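Local atomic coordinates of pantothenate synthetase (Francisella tularensis subsp. tularensis, PDB entry 3QTT), a protein that probably catalyses the ATP-dependent condensation of pantoate with beta-alanine to pantothenate, by way of a pantoyl-adenylate intermediate. Residues T62-P67 with K122-H127; K152-V157 with I253-K258; G130-V135 with M158-L163. All blocks are in the same frame, centred on the assembly; numbering follows the deposited sequence. Where two conformers were deposited one is given.

Contact 1 of 3, residues T62-P67 with K122-H127; sequences TQFNNP and KSRPGH. With BAL (beta-alanine), chain F; PRO (proline), chain D.
Asn65 lays its amide across the base of the Arg124 side chain and the neighbouring proline ring, with Asn65 ND2 3.5 Å from Pro125 CD. The contact belongs to the active-site edge of the Rossmann-type domain, where the loop after strand 52-57 meets the turn between helices 120-123 and 127-142. From this position Asn65 OD1 accepts a hydrogen bond from Arg124 NE (3.0 Å, N-H...O angle 158°). The two flat groups are turned 51° against each other, yet OD1 stays near the guanidinium plane. A water donates a hydrogen bond to the same OD1 and accepts one each from Arg124 NH2 and Asn66 N, so NE and NH2 are both held from the Asn65 side.

A bend at chi3 (68°) in Arg124 swings NH1 to the bound beta-alanine, where it donates to the carboxylate O at 2.9 Å. The other carboxylate oxygen, OXT, takes a nearly straight bond from Gln63 NE2 at 3.2 Å. Each segment thus holds one oxygen, and Arg190 adds a further bond to the ligand. Gln63 NE2 also makes a weak bond to the bound proline.

His127 runs alongside Gln63, ring and amide planes close to perpendicular, and Arg124 NH1 lies over one face of its imidazole, displaced toward the rim. The Phe64 ring turns a face, off-centre, to beta-alanine OXT, which is 4.2 Å from Phe64 CE2.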
loop_
_atom_site.group_PDB
_atom_site.type_symbol
_atom_site.label_atom_id
_atom_site.label_comp_id
_atom_site.label_asym_id
_atom_site.label_seq_id
_atom_site.Cartn_x
_atom_site.Cartn_y
_atom_site.Cartn_z
ATOM N N THR A 62 4.925 -11.414 8.777
ATOM C CA THR A 62 4.992 -11.463 7.314
ATOM C C THR A 62 6.339 -11.011 6.767
ATOM O O THR A 62 6.609 -11.126 5.562
ATOM C CB THR A 62 3.836 -10.669 6.608
ATOM O OG1 THR A 62 4.097 -9.254 6.636
ATOM C CG2 THR A 62 2.481 -10.974 7.244
ATOM N N GLN A 63 7.170 -10.440 7.630
ATOM C CA GLN A 63 8.505 -10.056 7.193
ATOM C C GLN A 63 9.585 -11.051 7.577
ATOM O O GLN A 63 10.759 -10.846 7.282
ATOM C CB GLN A 63 8.849 -8.629 7.591
ATOM C CG GLN A 63 9.195 -8.511 9.010
ATOM C CD GLN A 63 9.084 -7.114 9.471
ATOM O OE1 GLN A 63 8.054 -6.468 9.289
ATOM N NE2 GLN A 63 10.143 -6.616 10.055
ATOM N N PHE A 64 9.191 -12.135 8.229
ATOM C CA PHE A 64 10.146 -13.208 8.472
ATOM C C PHE A 64 10.049 -14.261 7.393
ATOM O O PHE A 64 9.115 -15.057 7.390
ATOM C CB PHE A 64 9.852 -13.873 9.812
ATOM C CG PHE A 64 10.269 -13.060 10.992
ATOM C CD1 PHE A 64 11.399 -13.403 11.720
ATOM C CD2 PHE A 64 9.535 -11.953 11.379
ATOM C CE1 PHE A 64 11.777 -12.659 12.815
ATOM C CE2 PHE A 64 9.925 -11.180 12.484
ATOM C CZ PHE A 64 11.033 -11.535 13.195
ATOM N N ASN A 65 11.061 -14.319 6.532
ATOM C CA ASN A 65 11.133 -15.332 5.477
ATOM C C ASN A 65 11.566 -16.676 6.060
ATOM O O ASN A 65 11.291 -17.728 5.499
ATOM C CB ASN A 65 12.107 -14.904 4.370
ATOM C CG ASN A 65 13.494 -14.542 4.909
ATOM O OD1 ASN A 65 13.643 -13.673 5.790
ATOM N ND2 ASN A 65 14.517 -15.213 4.381
ATOM N N ASN A 66 12.233 -16.614 7.207
ATOM C CA ASN A 66 12.678 -17.796 7.933
ATOM C C ASN A 66 11.799 -18.120 9.161
ATOM O O ASN A 66 11.838 -17.393 10.159
ATOM C CB ASN A 66 14.128 -17.588 8.371
ATOM C CG ASN A 66 14.751 -18.844 8.896
ATOM O OD1 ASN A 66 14.189 -19.524 9.767
ATOM N ND2 ASN A 66 15.917 -19.182 8.356
ATOM N N PRO A 67 11.034 -19.223 9.105
ATOM C CA PRO A 67 10.079 -19.502 10.183
ATOM C C PRO A 67 10.791 -19.756 11.505
ATOM O O PRO A 67 10.322 -19.308 12.556
ATOM C CB PRO A 67 9.406 -20.798 9.720
ATOM C CG PRO A 67 10.494 -21.510 8.987
ATOM C CD PRO A 67 11.239 -20.399 8.242
ATOM N N LYS A 122 17.655 -9.587 -1.830
ATOM C CA LYS A 122 17.984 -10.881 -2.425
ATOM C C LYS A 122 18.049 -11.958 -1.340
ATOM O O LYS A 122 17.428 -13.021 -1.465
ATOM C CB LYS A 122 19.304 -10.763 -3.187
ATOM C CG LYS A 122 20.041 -12.055 -3.494
ATOM C CD LYS A 122 21.332 -11.747 -4.290
ATOM C CE LYS A 122 21.943 -10.360 -3.945
ATOM N NZ LYS A 122 22.874 -10.311 -2.756
ATOM N N SER A 123 18.761 -11.649 -0.255
ATOM C CA SER A 123 18.903 -12.552 0.896
ATOM C C SER A 123 17.635 -12.996 1.627
ATOM O O SER A 123 17.513 -14.170 1.979
ATOM C CB SER A 123 19.893 -11.996 1.914
ATOM O OG SER A 123 21.140 -12.612 1.677
ATOM N N ARG A 124 16.725 -12.071 1.916
ATOM C CA ARG A 124 15.477 -12.472 2.541
ATOM C C ARG A 124 14.365 -12.200 1.552
ATOM O O ARG A 124 13.928 -11.058 1.410
ATOM C CB ARG A 124 15.253 -11.653 3.821
ATOM C CG ARG A 124 16.454 -11.654 4.787
ATOM C CD ARG A 124 16.191 -10.798 6.007
ATOM N NE ARG A 124 15.148 -11.334 6.887
ATOM C CZ ARG A 124 14.656 -10.664 7.930
ATOM N NH1 ARG A 124 15.113 -9.444 8.213
ATOM N NH2 ARG A 124 13.711 -11.197 8.700
ATOM N N PRO A 125 13.859 -13.258 0.894
ATOM C CA PRO A 125 12.825 -12.993 -0.113
ATOM C C PRO A 125 11.517 -12.699 0.593
ATOM O O PRO A 125 11.195 -13.399 1.551
ATOM C CB PRO A 125 12.752 -14.312 -0.903
ATOM C CG PRO A 125 13.964 -15.110 -0.488
ATOM C CD PRO A 125 14.236 -14.682 0.933
ATOM N N GLY A 126 10.762 -11.716 0.114
ATOM C CA GLY A 126 9.532 -11.309 0.775
ATOM C C GLY A 126 9.666 -10.529 2.080
ATOM O O GLY A 126 8.672 -10.039 2.603
ATOM N N HIS A 127 10.875 -10.403 2.613
ATOM C CA HIS A 127 11.027 -9.674 3.846
ATOM C C HIS A 127 10.514 -8.235 3.662
ATOM O O HIS A 127 9.645 -7.780 4.420
ATOM C CB HIS A 127 12.479 -9.689 4.306
ATOM C CG HIS A 127 12.791 -8.656 5.347
ATOM N ND1 HIS A 127 13.536 -7.528 5.076
ATOM C CD2 HIS A 127 12.441 -8.573 6.653
ATOM C CE1 HIS A 127 13.637 -6.796 6.172
ATOM N NE2 HIS A 127 12.985 -7.413 7.146
HETATM N N BAL F . 15.047 -5.022 9.472
HETATM C CB BAL F . 14.462 -5.255 10.766
HETATM C CA BAL F . 13.321 -6.225 10.861
HETATM C C BAL F . 13.556 -7.717 10.783
HETATM O O BAL F . 14.720 -8.197 10.825
HETATM O OXT BAL F . 12.585 -8.522 10.672
HETATM N N PRO D . 10.401 -1.281 10.866
HETATM C CA PRO D . 10.761 -2.700 10.785
HETATM C C PRO D . 9.536 -3.577 10.973
HETATM O O PRO D . 9.411 -4.311 11.951
HETATM C CB PRO D . 11.717 -2.890 11.968
HETATM C CG PRO D . 12.072 -1.532 12.428
HETATM C CD PRO D . 10.920 -0.660 12.093
HETATM O OXT PRO D . 8.628 -3.560 10.145
HETATM O O HOH W 1 13.238 -14.177 8.717
#

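Contact 2 of 3, residues K152-V157 with I253-K258; sequences KDYQQV and IDNFLK. With ANP (phosphoaminophosphonic acid-adenylate ester), chain C; PRO (proline), chain D; BAL (beta-alanine), chain F.
Asn255 reaches across to the backbone of the opposite segment, its ND2 standing 2.8 Å from Lys152 O in a weak, strongly bent hydrogen bond (117°). The same ND2 also donates to Glu151 O, so one amide nitrogen faces two successive carbonyls, the Lys152 one only weakly bonded. Its CG lies between the backbone N and the carbonyl carbon (chi1 83°), which turns the amide toward these carbonyls and sets it across Tyr154, whose CB is 3.7 Å from ND2. On the other flank Ile253 CD1 comes to 3.4 Å from Lys152 O. The Lys152 chain starts away from the strand and bends back at chi3 and chi4, bringing NZ to 3.0 Å from Ile253 O.

These contacts join two parts of the enzyme. Residues 152-157 form the turn and first helical residues that follow parallel strand 146-150 of the Rossmann-type domain, while 253-258 lie at the end of an outermost strand of the three-stranded antiparallel sheet. The nucleotide analogue and the bound beta-alanine lie on the far side of the turn. There Lys152 CD packs 3.4 Å from N7 of the adenine. Asp153 spreads its carboxylate between two ligands: OD2 accepts from the ribose O2' of the analogue at 2.7 Å, and OD1 takes a weak bond from the beta-alanine N.

Further out, Asn255 OD1 is hydrogen-bonded to Arg240 NH1, which is consistent with the modelled orientation of the amide, with ND2 turned to the carbonyls. Asp254 starts away from the 152-157 segment, and its OD2 forms a salt bridge with Arg180 and accepts from Tyr206 OH. Backbone bonds to Leu243 keep Asp254 in the sheet.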
loop_
_atom_site.group_PDB
_atom_site.type_symbol
_atom_site.label_atom_id
_atom_site.label_comp_id
_atom_site.label_asym_id
_atom_site.label_seq_id
_atom_site.Cartn_x
_atom_site.Cartn_y
_atom_site.Cartn_z
ATOM N N LYS A 152 21.060 1.420 10.637
ATOM C CA LYS A 152 21.497 0.039 10.589
ATOM C C LYS A 152 20.873 -0.667 9.402
ATOM O O LYS A 152 21.559 -1.315 8.619
ATOM C CB LYS A 152 21.106 -0.673 11.888
ATOM C CG LYS A 152 21.825 -1.978 12.142
ATOM C CD LYS A 152 21.395 -2.531 13.475
ATOM C CE LYS A 152 21.212 -3.997 13.375
ATOM N NZ LYS A 152 22.167 -4.370 12.336
ATOM N N ASP A 153 19.565 -0.528 9.248
ATOM C CA ASP A 153 18.929 -1.199 8.146
ATOM C C ASP A 153 18.736 -0.119 7.112
ATOM O O ASP A 153 17.754 0.614 7.121
ATOM C CB ASP A 153 17.588 -1.713 8.658
ATOM C CG ASP A 153 17.736 -2.470 9.978
ATOM O OD1 ASP A 153 17.990 -3.694 9.944
ATOM O OD2 ASP A 153 17.648 -1.836 11.052
ATOM N N TYR A 154 19.625 -0.127 6.133
ATOM C CA TYR A 154 19.808 1.050 5.327
ATOM C C TYR A 154 18.699 1.077 4.269
ATOM O O TYR A 154 18.053 2.109 4.017
ATOM C CB TYR A 154 21.220 1.042 4.707
ATOM C CG TYR A 154 21.623 2.364 4.064
ATOM C CD1 TYR A 154 22.204 3.375 4.820
ATOM C CD2 TYR A 154 21.383 2.614 2.705
ATOM C CE1 TYR A 154 22.553 4.588 4.258
ATOM C CE2 TYR A 154 21.730 3.828 2.123
ATOM C CZ TYR A 154 22.314 4.813 2.909
ATOM O OH TYR A 154 22.667 6.028 2.358
ATOM N N GLN A 155 18.474 -0.088 3.673
ATOM C CA GLN A 155 17.572 -0.190 2.560
ATOM C C GLN A 155 16.178 -0.031 3.151
ATOM O O GLN A 155 15.287 0.544 2.518
ATOM C CB GLN A 155 17.710 -1.560 1.852
ATOM C CG GLN A 155 19.106 -1.987 1.347
ATOM C CD GLN A 155 19.093 -3.426 0.762
ATOM O OE1 GLN A 155 19.301 -4.404 1.481
ATOM N NE2 GLN A 155 18.850 -3.542 -0.551
ATOM N N GLN A 156 15.989 -0.543 4.368
ATOM C CA GLN A 156 14.751 -0.312 5.090
ATOM C C GLN A 156 14.410 1.168 5.089
ATOM O O GLN A 156 13.284 1.565 4.751
ATOM C CB GLN A 156 14.831 -0.791 6.534
ATOM C CG GLN A 156 13.568 -0.446 7.345
ATOM C CD GLN A 156 13.336 -1.393 8.490
ATOM O OE1 GLN A 156 12.543 -2.338 8.372
ATOM N NE2 GLN A 156 14.028 -1.161 9.610
ATOM N N VAL A 157 15.379 1.988 5.468
ATOM C CA VAL A 157 15.176 3.421 5.448
ATOM C C VAL A 157 14.831 3.971 4.069
ATOM O O VAL A 157 13.888 4.734 3.940
ATOM C CB VAL A 157 16.363 4.199 6.000
ATOM C CG1 VAL A 157 16.063 5.670 5.937
ATOM C CG2 VAL A 157 16.646 3.780 7.432
ATOM N N ILE A 253 23.448 -8.363 10.316
ATOM C CA ILE A 253 23.767 -7.498 9.195
ATOM C C ILE A 253 24.436 -6.247 9.704
ATOM O O ILE A 253 24.339 -5.908 10.888
ATOM C CB ILE A 253 22.531 -7.132 8.346
ATOM C CG1 ILE A 253 21.695 -6.050 9.032
ATOM C CG2 ILE A 253 21.717 -8.370 8.071
ATOM C CD1 ILE A 253 22.074 -4.631 8.640
ATOM N N ASP A 254 25.165 -5.586 8.817
ATOM C CA ASP A 254 25.792 -4.344 9.206
ATOM C C ASP A 254 26.017 -3.613 7.918
ATOM O O ASP A 254 25.988 -4.229 6.868
ATOM C CB ASP A 254 27.111 -4.600 9.957
ATOM C CG ASP A 254 27.585 -3.394 10.754
ATOM O OD1 ASP A 254 27.017 -2.293 10.604
ATOM O OD2 ASP A 254 28.554 -3.548 11.524
ATOM N N ASN A 255 26.148 -2.296 8.013
ATOM C CA ASN A 255 26.622 -1.446 6.947
ATOM C C ASN A 255 27.223 -0.226 7.607
ATOM O O ASN A 255 26.724 0.209 8.644
ATOM C CB ASN A 255 25.470 -1.008 6.072
ATOM C CG ASN A 255 24.753 0.182 6.640
ATOM O OD1 ASN A 255 25.189 1.314 6.474
ATOM N ND2 ASN A 255 23.650 -0.064 7.329
ATOM N N PHE A 256 28.272 0.338 7.013
ATOM C CA PHE A 256 28.913 1.532 7.552
ATOM C C PHE A 256 29.664 2.215 6.428
ATOM O O PHE A 256 29.904 1.627 5.372
ATOM C CB PHE A 256 29.896 1.153 8.649
ATOM C CG PHE A 256 30.665 -0.060 8.318
ATOM C CD1 PHE A 256 31.675 -0.005 7.366
ATOM C CD2 PHE A 256 30.326 -1.282 8.879
ATOM C CE1 PHE A 256 32.368 -1.151 7.008
ATOM C CE2 PHE A 256 31.013 -2.432 8.532
ATOM C CZ PHE A 256 32.044 -2.371 7.596
ATOM N N LEU A 257 30.035 3.468 6.650
ATOM C CA LEU A 257 30.865 4.162 5.684
ATOM C C LEU A 257 32.175 3.412 5.538
ATOM O O LEU A 257 32.764 3.027 6.534
ATOM C CB LEU A 257 31.124 5.588 6.142
ATOM C CG LEU A 257 30.334 6.698 5.450
ATOM C CD1 LEU A 257 29.615 6.180 4.237
ATOM C CD2 LEU A 257 29.386 7.366 6.430
ATOM N N LYS A 258 32.607 3.176 4.301
ATOM C CA LYS A 258 33.912 2.565 4.030
ATOM C C LYS A 258 34.996 3.400 4.669
ATOM O O LYS A 258 35.874 2.890 5.369
ATOM C CB LYS A 258 34.180 2.469 2.515
ATOM C CG LYS A 258 35.619 2.057 2.124
ATOM C CD LYS A 258 36.379 3.186 1.399
ATOM C CE LYS A 258 37.894 2.921 1.312
ATOM N NZ LYS A 258 38.285 1.851 0.337
HETATM P PG ANP C . 17.380 -5.374 15.698
HETATM O O1G ANP C . 18.804 -5.384 15.332
HETATM O O2G ANP C . 16.627 -4.141 15.068
HETATM O O3G ANP C . 17.165 -5.311 17.245
HETATM P PB ANP C . 15.758 -5.852 13.765
HETATM O O1B ANP C . 16.515 -4.743 12.931
HETATM O O2B ANP C . 15.364 -6.923 12.753
HETATM N N3B ANP C . 16.622 -6.607 15.026
HETATM P PA ANP C . 14.002 -3.895 15.111
HETATM O O1A ANP C . 13.618 -4.005 16.502
HETATM O O2A ANP C . 12.692 -3.711 14.372
HETATM O O3A ANP C . 14.457 -5.291 14.400
HETATM O "O5'" ANP C . 14.699 -2.507 14.913
HETATM C "C5'" ANP C . 13.857 -1.411 15.177
HETATM C "C4'" ANP C . 14.247 -0.030 14.886
HETATM O "O4'" ANP C . 15.362 0.219 15.652
HETATM C "C3'" ANP C . 14.683 0.104 13.460
HETATM O "O3'" ANP C . 14.439 1.386 12.942
HETATM C "C2'" ANP C . 16.057 -0.245 13.529
HETATM O "O2'" ANP C . 16.795 0.278 12.478
HETATM C "C1'" ANP C . 16.479 0.413 14.776
HETATM N N9 ANP C . 17.751 -0.116 15.291
HETATM C C8 ANP C . 18.057 -1.388 15.504
HETATM N N7 ANP C . 19.324 -1.491 15.913
HETATM C C5 ANP C . 19.826 -0.250 15.951
HETATM C C6 ANP C . 21.076 0.245 16.326
HETATM N N6 ANP C . 22.095 -0.619 16.752
HETATM N N1 ANP C . 21.264 1.565 16.257
HETATM C C2 ANP C . 20.290 2.390 15.849
HETATM N N3 ANP C . 19.070 1.947 15.493
HETATM C C4 ANP C . 18.827 0.635 15.543
HETATM N N PRO D . 10.401 -1.281 10.866
HETATM C CA PRO D . 10.761 -2.700 10.785
HETATM C C PRO D . 9.536 -3.577 10.973
HETATM O O PRO D . 9.411 -4.311 11.951
HETATM C CB PRO D . 11.717 -2.890 11.968
HETATM C CG PRO D . 12.072 -1.532 12.428
HETATM C CD PRO D . 10.920 -0.660 12.093
HETATM O OXT PRO D . 8.628 -3.560 10.145
HETATM N N BAL F . 15.047 -5.022 9.472
HETATM C CB BAL F . 14.462 -5.255 10.766
HETATM C CA BAL F . 13.321 -6.225 10.861
HETATM C C BAL F . 13.556 -7.717 10.783
HETATM O O BAL F . 14.720 -8.197 10.825
HETATM O OXT BAL F . 12.585 -8.522 10.672
#

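Contact 3 of 3, residues G130-V135 with M158-L163; sequences GMLTVV and MLIKQL. With PRO (proline), chain D.
Selenomethionine Met131 starts with CG anti to its backbone N (chi1 173°) and then folds over at chi2 (-84°) and again at chi3, carrying the selenium across to Ile160. The two side chains cross at about a right angle, SE lying 4.0 Å from Ile160 CG1, and the terminal CE turns on to Leu159 CB. Val135 CG1, likewise anti to its backbone N, meets the same Ile160 CG1 at 4.0 Å from the next turn of the helix. Ile160 therefore sits against both Met131 and Val135.

The helices, 127-142 and 154-166, flank strand 146-150 in the chain, and the second of them makes the beta-alpha-beta crossover to the adjacent parallel strand 172-176 of the Rossmann-type sheet. Their local axes approach to 10.6 Å and are inclined at 45°, running in broadly the same direction.

Leu132 CD2 rests against Leu159, 3.8 Å from Leu159 O and 4.1 Å from Leu159 CB, and it also reaches Leu163 CB. Leu163 CD2 closes on Val135 CG1 at 4.1 Å. The contacts between side chains are apolar and buried, and no hydrogen bond joins the segments. Leu163 in addition packs on Leu107 of the second subunit, while on the ligand side Met131 CG and Val134 CG1 each lie 3.3 Å from OXT of the bound proline.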
loop_
_atom_site.group_PDB
_atom_site.type_symbol
_atom_site.label_atom_id
_atom_site.label_comp_id
_atom_site.label_asym_id
_atom_site.label_seq_id
_atom_site.Cartn_x
_atom_site.Cartn_y
_atom_site.Cartn_z
ATOM N N GLY A 130 6.816 -7.502 3.472
ATOM C CA GLY A 130 6.160 -7.639 4.757
ATOM C C GLY A 130 6.395 -6.424 5.636
ATOM O O GLY A 130 5.490 -5.883 6.271
HETATM N N MSE A 131 7.633 -5.969 5.639
HETATM C CA MSE A 131 7.991 -4.826 6.438
HETATM C C MSE A 131 7.290 -3.601 5.901
HETATM O O MSE A 131 6.834 -2.753 6.674
HETATM C CB MSE A 131 9.514 -4.672 6.506
HETATM C CG MSE A 131 9.973 -3.407 7.180
HETATM SE SE MSE A 131 9.982 -1.894 5.927
HETATM C CE MSE A 131 11.290 -2.538 4.642
ATOM N N LEU A 132 7.201 -3.506 4.581
ATOM C CA LEU A 132 6.533 -2.365 3.972
ATOM C C LEU A 132 5.031 -2.402 4.242
ATOM O O LEU A 132 4.406 -1.372 4.471
ATOM C CB LEU A 132 6.813 -2.281 2.483
ATOM C CG LEU A 132 8.225 -1.772 2.188
ATOM C CD1 LEU A 132 8.485 -1.755 0.695
ATOM C CD2 LEU A 132 8.434 -0.388 2.754
ATOM N N THR A 133 4.459 -3.599 4.238
ATOM C CA THR A 133 3.054 -3.715 4.531
ATOM C C THR A 133 2.782 -3.308 5.994
ATOM O O THR A 133 1.890 -2.493 6.269
ATOM C CB THR A 133 2.498 -5.114 4.177
ATOM O OG1 THR A 133 2.469 -5.266 2.757
ATOM C CG2 THR A 133 1.081 -5.234 4.628
ATOM N N VAL A 134 3.550 -3.843 6.939
ATOM C CA VAL A 134 3.273 -3.502 8.315
ATOM C C VAL A 134 3.554 -2.012 8.603
ATOM O O VAL A 134 2.797 -1.365 9.336
ATOM C CB VAL A 134 3.986 -4.442 9.320
ATOM C CG1 VAL A 134 5.377 -3.978 9.608
ATOM C CG2 VAL A 134 3.195 -4.517 10.628
ATOM N N VAL A 135 4.618 -1.465 8.011
ATOM C CA VAL A 135 5.021 -0.098 8.330
ATOM C C VAL A 135 4.001 0.858 7.787
ATOM O O VAL A 135 3.730 1.881 8.383
ATOM C CB VAL A 135 6.455 0.283 7.832
ATOM C CG1 VAL A 135 6.656 1.779 7.879
ATOM C CG2 VAL A 135 7.524 -0.405 8.675
HETATM N N MSE A 158 15.605 3.609 3.053
HETATM C CA MSE A 158 15.288 4.046 1.694
HETATM C C MSE A 158 13.854 3.640 1.359
HETATM O O MSE A 158 13.037 4.481 0.998
HETATM C CB MSE A 158 16.270 3.477 0.672
HETATM C CG MSE A 158 17.653 4.129 0.721
HETATM SE SE MSE A 158 19.053 3.092 -0.195
HETATM C CE MSE A 158 18.612 3.635 -2.019
ATOM N N LEU A 159 13.551 2.354 1.525
ATOM C CA LEU A 159 12.236 1.814 1.196
ATOM C C LEU A 159 11.058 2.520 1.923
ATOM O O LEU A 159 10.011 2.791 1.346
ATOM C CB LEU A 159 12.227 0.301 1.369
ATOM C CG LEU A 159 13.100 -0.314 0.255
ATOM C CD1 LEU A 159 13.510 -1.765 0.451
ATOM C CD2 LEU A 159 12.386 -0.202 -1.055
ATOM N N ILE A 160 11.255 2.854 3.183
ATOM C CA ILE A 160 10.243 3.553 3.953
ATOM C C ILE A 160 10.150 5.010 3.485
ATOM O O ILE A 160 9.076 5.605 3.462
ATOM C CB ILE A 160 10.582 3.454 5.463
ATOM C CG1 ILE A 160 10.196 2.069 6.014
ATOM C CG2 ILE A 160 9.894 4.532 6.245
ATOM C CD1 ILE A 160 10.830 1.722 7.416
ATOM N N LYS A 161 11.284 5.581 3.087
ATOM C CA LYS A 161 11.284 6.935 2.547
ATOM C C LYS A 161 10.438 7.020 1.272
ATOM O O LYS A 161 9.593 7.920 1.157
ATOM C CB LYS A 161 12.697 7.461 2.322
ATOM C CG LYS A 161 13.293 8.166 3.550
ATOM C CD LYS A 161 14.760 8.503 3.319
ATOM C CE LYS A 161 15.335 9.400 4.413
ATOM N NZ LYS A 161 16.810 9.607 4.235
ATOM N N GLN A 162 10.649 6.082 0.339
ATOM C CA GLN A 162 9.827 6.013 -0.849
ATOM C C GLN A 162 8.363 5.790 -0.489
ATOM O O GLN A 162 7.491 6.434 -1.025
ATOM C CB GLN A 162 10.309 4.921 -1.794
ATOM C CG GLN A 162 9.616 4.948 -3.143
ATOM C CD GLN A 162 10.021 6.146 -3.977
ATOM O OE1 GLN A 162 11.186 6.566 -3.971
ATOM N NE2 GLN A 162 9.064 6.703 -4.709
ATOM N N LEU A 163 8.120 4.894 0.446
ATOM C CA LEU A 163 6.776 4.559 0.871
ATOM C C LEU A 163 5.977 5.768 1.322
ATOM O O LEU A 163 4.835 5.957 0.896
ATOM C CB LEU A 163 6.810 3.551 2.021
ATOM C CG LEU A 163 5.438 3.250 2.618
ATOM C CD1 LEU A 163 4.735 2.103 1.856
ATOM C CD2 LEU A 163 5.497 2.984 4.132
HETATM N N PRO D . 10.401 -1.281 10.866
HETATM C CA PRO D . 10.761 -2.700 10.785
HETATM C C PRO D . 9.536 -3.577 10.973
HETATM O O PRO D . 9.411 -4.311 11.951
HETATM C CB PRO D . 11.717 -2.890 11.968
HETATM C CG PRO D . 12.072 -1.532 12.428
HETATM C CD PRO D . 10.920 -0.660 12.093
HETATM O OXT PRO D . 8.628 -3.560 10.145
#

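Overall arrangement
Contact 1 closes before the other two open, whereas contacts 2 and 3 alternate along the chain and share helix 154-166. Their centres lie about 14 Å (contacts 1 and 3), 15 Å (2 and 3) and 17 Å (1 and 2) apart. Contact 3 touches both others, through Gln63 against Met131 and Gln156 against Met131. Contacts 1 and 2 do not touch, their nearest atoms being about 5 Å apart, but both reach the bound beta-alanine. All three touch the bound proline, which lies beside Gln63 and Gln156 and so is consistent with occupancy of the pantoate site. The loop-and-turn pair, the helix pair and the junction with the antiparallel sheet all border the site where the ligands lie.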